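Local coordinates for alanine racemase (Corynebacterium glutamicum, PDB 2DY3), which binds pyridoxal-5'-phosphate as a two-domain enzyme of the alanine racemase family, built from a TIM-barrel-type domain and a C-terminal domain rich in strands, at residues 60-65 and 84-89; 297-302 and 308-313. All coordinates share one frame; numbering follows the deposited sequence.

Overall arrangement
From the N terminus the chain reaches contact 1 first, within the TIM-barrel-type domain. Strand 56-59 leads into residues 60-65, helix 62-70 and strand 76-81 follow, and the contact closes this beta-alpha-beta unit when residues 84-89 enter helix 88-92. Contact 2 comes much later, in the C-terminal domain, where residues 297-302 and 308-313 close a hairpin of strands 294-299 and 307-312 over a short connection. The two loops follow in series, neither nested nor crossed. The centres of contact 1 and contact 2 are about 45 Å apart and the nearest atoms of the two contacts about 26 Å apart, on opposite sides of the chain's centre. Each ties its own domain locally, and both touch the second subunit.

Contact 1 of 2, residues 60-65 and 84-89; sequences ATLAEA and PEQDFR
Leu62 meets Gln86 and Phe88 through one methyl, CD2, the Leu62 side-chain atom that comes within 4.2 Å of residues 84-89. The leucine and glutamine side chains pass at a slant: CD2 lies 3.8 Å from Gln86 CB, against the base of the long chain. Roughly at right angles to that approach, Leu62 CD2 is 3.9 Å from Phe88 CA and 4.2 Å from Phe88 CB, so the methyl faces the start of the phenylalanine while the ring, with chi1 at 62°, leads away and has Pro84 O at its edge, in plane.

Both segments start helices. Thr61 and Glu64 form a capping box, with Thr61 OG1 accepting from Glu64 N at 3.2 Å and Glu64 OE1 accepting from Thr61 N at 3.0 Å, the latter from 37° above the carboxylate plane. Ala60 N donates to OE1 too, nearly along its C-O axis, while OE2 is paired with Arg355 of the second subunit. Asp87 caps helix 88-92 through Ala90 N.

Around this apolar contact, Leu62 also packs on Cys79 of strand 76-81 and Leu98 of strand 97-100; Phe88 shares Leu98 and reaches Ala108 and Leu109 of helix 103-110.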
# COMPACT_ATOMS: atom_id res chain seq x y z
N ALA B 60 -4.34 10.39 13.03
CA ALA B 60 -5.17 11.16 12.11
C ALA B 60 -6.65 10.90 12.27
O ALA B 60 -7.43 11.83 12.50
CB ALA B 60 -4.76 10.86 10.68
N THR B 61 -7.05 9.63 12.18
CA THR B 61 -8.46 9.29 12.22
C THR B 61 -9.06 8.74 13.52
O THR B 61 -8.36 8.33 14.43
CB THR B 61 -8.81 8.29 11.09
OG1 THR B 61 -8.24 7.01 11.39
CG2 THR B 61 -8.26 8.79 9.76
N LEU B 62 -10.39 8.76 13.55
CA LEU B 62 -11.18 8.27 14.67
C LEU B 62 -10.86 6.79 14.85
O LEU B 62 -10.64 6.33 15.97
CB LEU B 62 -12.66 8.42 14.33
CG LEU B 62 -13.55 9.50 14.96
CD1 LEU B 62 -12.74 10.69 15.45
CD2 LEU B 62 -14.59 9.91 13.92
N ALA B 63 -10.83 6.07 13.74
CA ALA B 63 -10.55 4.65 13.76
C ALA B 63 -9.16 4.33 14.31
O ALA B 63 -9.00 3.35 15.04
CB ALA B 63 -10.71 4.06 12.35
N GLU B 64 -8.16 5.15 13.99
CA GLU B 64 -6.81 4.92 14.50
C GLU B 64 -6.78 5.19 16.00
O GLU B 64 -6.16 4.45 16.76
CB GLU B 64 -5.79 5.82 13.81
CG GLU B 64 -5.62 5.55 12.32
CD GLU B 64 -4.66 6.52 11.67
OE1 GLU B 64 -4.70 7.71 12.01
OE2 GLU B 64 -3.86 6.09 10.81
N ALA B 65 -7.44 6.26 16.42
CA ALA B 65 -7.48 6.60 17.84
C ALA B 65 -8.16 5.47 18.61
O ALA B 65 -7.69 5.05 19.67
CB ALA B 65 -8.22 7.91 18.04
N PRO B 84 -18.08 15.72 11.35
CA PRO B 84 -19.27 15.61 12.20
C PRO B 84 -20.24 14.55 11.71
O PRO B 84 -21.14 14.14 12.44
CB PRO B 84 -19.88 17.01 12.13
CG PRO B 84 -18.67 17.89 11.93
CD PRO B 84 -17.90 17.11 10.89
N GLU B 85 -20.05 14.11 10.47
CA GLU B 85 -20.92 13.10 9.88
C GLU B 85 -20.56 11.70 10.38
O GLU B 85 -21.35 10.77 10.24
CB GLU B 85 -20.82 13.16 8.35
CG GLU B 85 -21.27 14.49 7.72
CD GLU B 85 -20.31 15.65 7.98
OE1 GLU B 85 -20.16 16.07 9.15
OE2 GLU B 85 -19.69 16.15 7.01
N GLN B 86 -19.37 11.55 10.94
CA GLN B 86 -18.94 10.25 11.46
C GLN B 86 -19.39 10.11 12.90
O GLN B 86 -19.87 11.07 13.51
CB GLN B 86 -17.42 10.12 11.42
CG GLN B 86 -16.79 10.46 10.09
CD GLN B 86 -15.31 10.12 10.08
OE1 GLN B 86 -14.92 8.99 9.77
NE2 GLN B 86 -14.49 11.10 10.45
N ASP B 87 -19.22 8.92 13.46
CA ASP B 87 -19.60 8.67 14.84
C ASP B 87 -18.46 9.13 15.76
O ASP B 87 -17.78 8.31 16.38
CB ASP B 87 -19.86 7.17 15.05
CG ASP B 87 -20.40 6.86 16.43
OD1 ASP B 87 -20.67 5.67 16.71
OD2 ASP B 87 -20.57 7.79 17.23
N PHE B 88 -18.25 10.44 15.85
CA PHE B 88 -17.19 10.96 16.69
C PHE B 88 -17.53 10.77 18.17
O PHE B 88 -16.64 10.72 19.01
CB PHE B 88 -16.94 12.45 16.38
CG PHE B 88 -18.11 13.34 16.64
CD1 PHE B 88 -18.32 13.89 17.90
CD2 PHE B 88 -19.01 13.64 15.63
CE1 PHE B 88 -19.39 14.72 18.14
CE2 PHE B 88 -20.09 14.47 15.87
CZ PHE B 88 -20.28 15.02 17.13
N ARG B 89 -18.82 10.66 18.46
CA ARG B 89 -19.29 10.44 19.83
C ARG B 89 -18.68 9.16 20.36
O ARG B 89 -18.38 9.05 21.55
CB ARG B 89 -20.82 10.35 19.87
CG ARG B 89 -21.40 9.94 21.23
CD ARG B 89 -20.92 10.86 22.34
NE ARG B 89 -21.30 10.37 23.66
CZ ARG B 89 -22.51 10.54 24.21
NH1 ARG B 89 -23.46 11.19 23.56
NH2 ARG B 89 -22.76 10.04 25.42

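Contact 2 of 2, residues 297-302 and 308-313; sequences PQVGRV and VISLGD
Ser310 and Val299 meet across the strands because of their first torsions. With chi1 of 57°, Ser310 holds OG between its backbone N and carbonyl carbon, which sets the hydroxyl oxygen against the ring of Pro297, where OG to Pro297 CG is a tight 3.1 Å. Val299, at chi1 -67°, sends its two methyls to different partners: CG1 comes 3.7 Å from Ser310 OG, whereas CG2 lies 4.1 Å from CG1 of Val308.

This is a beta hairpin of antiparallel strands, part of the mixed sheet of the C-terminal domain. Gln298 and Ile309 form a non-hydrogen-bonded pair with CA atoms 4.1 Å apart, flanked by two backbone bonds, Ser310 N to Pro297 O at 3.0 Å and Val299 N to Val308 O at 2.7 Å. Alongside these, the CA-H groups of Ile309 and Gln298 lean on the same two carbonyl oxygens. The short strand segments make an angle of 123°, well away from antiparallel alignment, and the pairing gives out toward the turn.

Beyond the hairpin, Ile309 packs on Val289 and Ile291 of strand 288-291, and Leu311 and Gly312 face Phe267 in a classic beta bulge. OE1 of Gln298 accepts from Gly285 N.

Where the strands part, Val299 O and Val308 N stand 4.0 Å from each other and a water bridges them. It accepts from Val308 N and donates to Val299 O and to Arg301 O, an oxygen also bonded by Arg129 of the second subunit; the fourth partner is Gln298 NE2, donating to this water over 3.1 Å.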
# COMPACT_ATOMS: atom_id res chain seq x y z
N PRO B 297 22.22 -3.79 -8.87
CA PRO B 297 21.25 -2.89 -9.49
C PRO B 297 20.00 -3.57 -10.05
O PRO B 297 20.08 -4.64 -10.65
CB PRO B 297 22.06 -2.22 -10.58
CG PRO B 297 22.96 -3.33 -11.03
CD PRO B 297 23.43 -3.90 -9.70
N GLN B 298 18.86 -2.94 -9.82
CA GLN B 298 17.59 -3.44 -10.33
C GLN B 298 17.63 -3.15 -11.82
O GLN B 298 18.18 -2.13 -12.24
CB GLN B 298 16.43 -2.70 -9.65
CG GLN B 298 15.03 -2.95 -10.22
CD GLN B 298 14.81 -2.23 -11.54
OE1 GLN B 298 15.40 -1.18 -11.78
NE2 GLN B 298 13.94 -2.78 -12.38
N VAL B 299 17.08 -4.05 -12.63
CA VAL B 299 17.07 -3.87 -14.07
C VAL B 299 15.73 -4.28 -14.67
O VAL B 299 15.02 -5.11 -14.11
CB VAL B 299 18.15 -4.73 -14.76
CG1 VAL B 299 19.54 -4.25 -14.38
CG2 VAL B 299 17.97 -6.19 -14.36
N GLY B 300 15.40 -3.69 -15.81
CA GLY B 300 14.16 -4.02 -16.48
C GLY B 300 12.92 -3.42 -15.85
O GLY B 300 13.00 -2.53 -15.00
N ARG B 301 11.77 -3.94 -16.25
CA ARG B 301 10.49 -3.45 -15.75
C ARG B 301 10.10 -4.08 -14.42
O ARG B 301 10.30 -5.28 -14.20
CB ARG B 301 9.39 -3.73 -16.78
CG ARG B 301 9.83 -3.53 -18.22
CD ARG B 301 8.65 -3.36 -19.16
NE ARG B 301 7.98 -2.08 -18.97
CZ ARG B 301 7.01 -1.61 -19.75
NH1 ARG B 301 6.59 -2.32 -20.79
NH2 ARG B 301 6.47 -0.42 -19.51
N VAL B 302 9.54 -3.27 -13.53
CA VAL B 302 9.07 -3.78 -12.26
C VAL B 302 7.69 -4.32 -12.59
O VAL B 302 6.85 -3.61 -13.13
CB VAL B 302 8.93 -2.67 -11.20
CG1 VAL B 302 8.16 -3.20 -9.99
CG2 VAL B 302 10.32 -2.18 -10.76
N VAL B 308 13.65 -7.58 -11.23
CA VAL B 308 14.91 -8.28 -11.46
C VAL B 308 16.13 -7.42 -11.16
O VAL B 308 16.10 -6.20 -11.29
CB VAL B 308 14.99 -8.76 -12.93
CG1 VAL B 308 16.16 -9.71 -13.12
CG2 VAL B 308 13.68 -9.41 -13.34
N ILE B 309 17.21 -8.09 -10.75
CA ILE B 309 18.47 -7.42 -10.46
C ILE B 309 19.57 -8.13 -11.23
O ILE B 309 19.48 -9.34 -11.49
CB ILE B 309 18.80 -7.48 -8.94
CG1 ILE B 309 19.01 -8.93 -8.50
CG2 ILE B 309 17.67 -6.85 -8.13
CD1 ILE B 309 19.48 -9.06 -7.06
N SER B 310 20.60 -7.39 -11.61
CA SER B 310 21.71 -7.98 -12.35
C SER B 310 22.85 -8.35 -11.41
O SER B 310 23.29 -7.55 -10.59
CB SER B 310 22.21 -7.02 -13.44
OG SER B 310 22.60 -5.77 -12.90
N LEU B 311 23.31 -9.58 -11.55
CA LEU B 311 24.39 -10.10 -10.73
C LEU B 311 25.70 -10.01 -11.51
O LEU B 311 26.77 -10.32 -10.99
CB LEU B 311 24.10 -11.56 -10.39
CG LEU B 311 22.72 -11.89 -9.81
CD1 LEU B 311 22.60 -13.39 -9.58
CD2 LEU B 311 22.52 -11.13 -8.50
N GLY B 312 25.61 -9.58 -12.76
CA GLY B 312 26.82 -9.51 -13.57
C GLY B 312 27.25 -10.95 -13.80
O GLY B 312 26.43 -11.78 -14.17
N ASP B 313 28.52 -11.26 -13.56
CA ASP B 313 28.98 -12.63 -13.73
C ASP B 313 28.77 -13.40 -12.44
O ASP B 313 29.24 -14.52 -12.28
CB ASP B 313 30.46 -12.64 -14.12
CG ASP B 313 31.35 -12.06 -13.05
OD1 ASP B 313 31.09 -10.92 -12.62
OD2 ASP B 313 32.30 -12.76 -12.65
O HOH W 1 12.88 -5.63 -12.84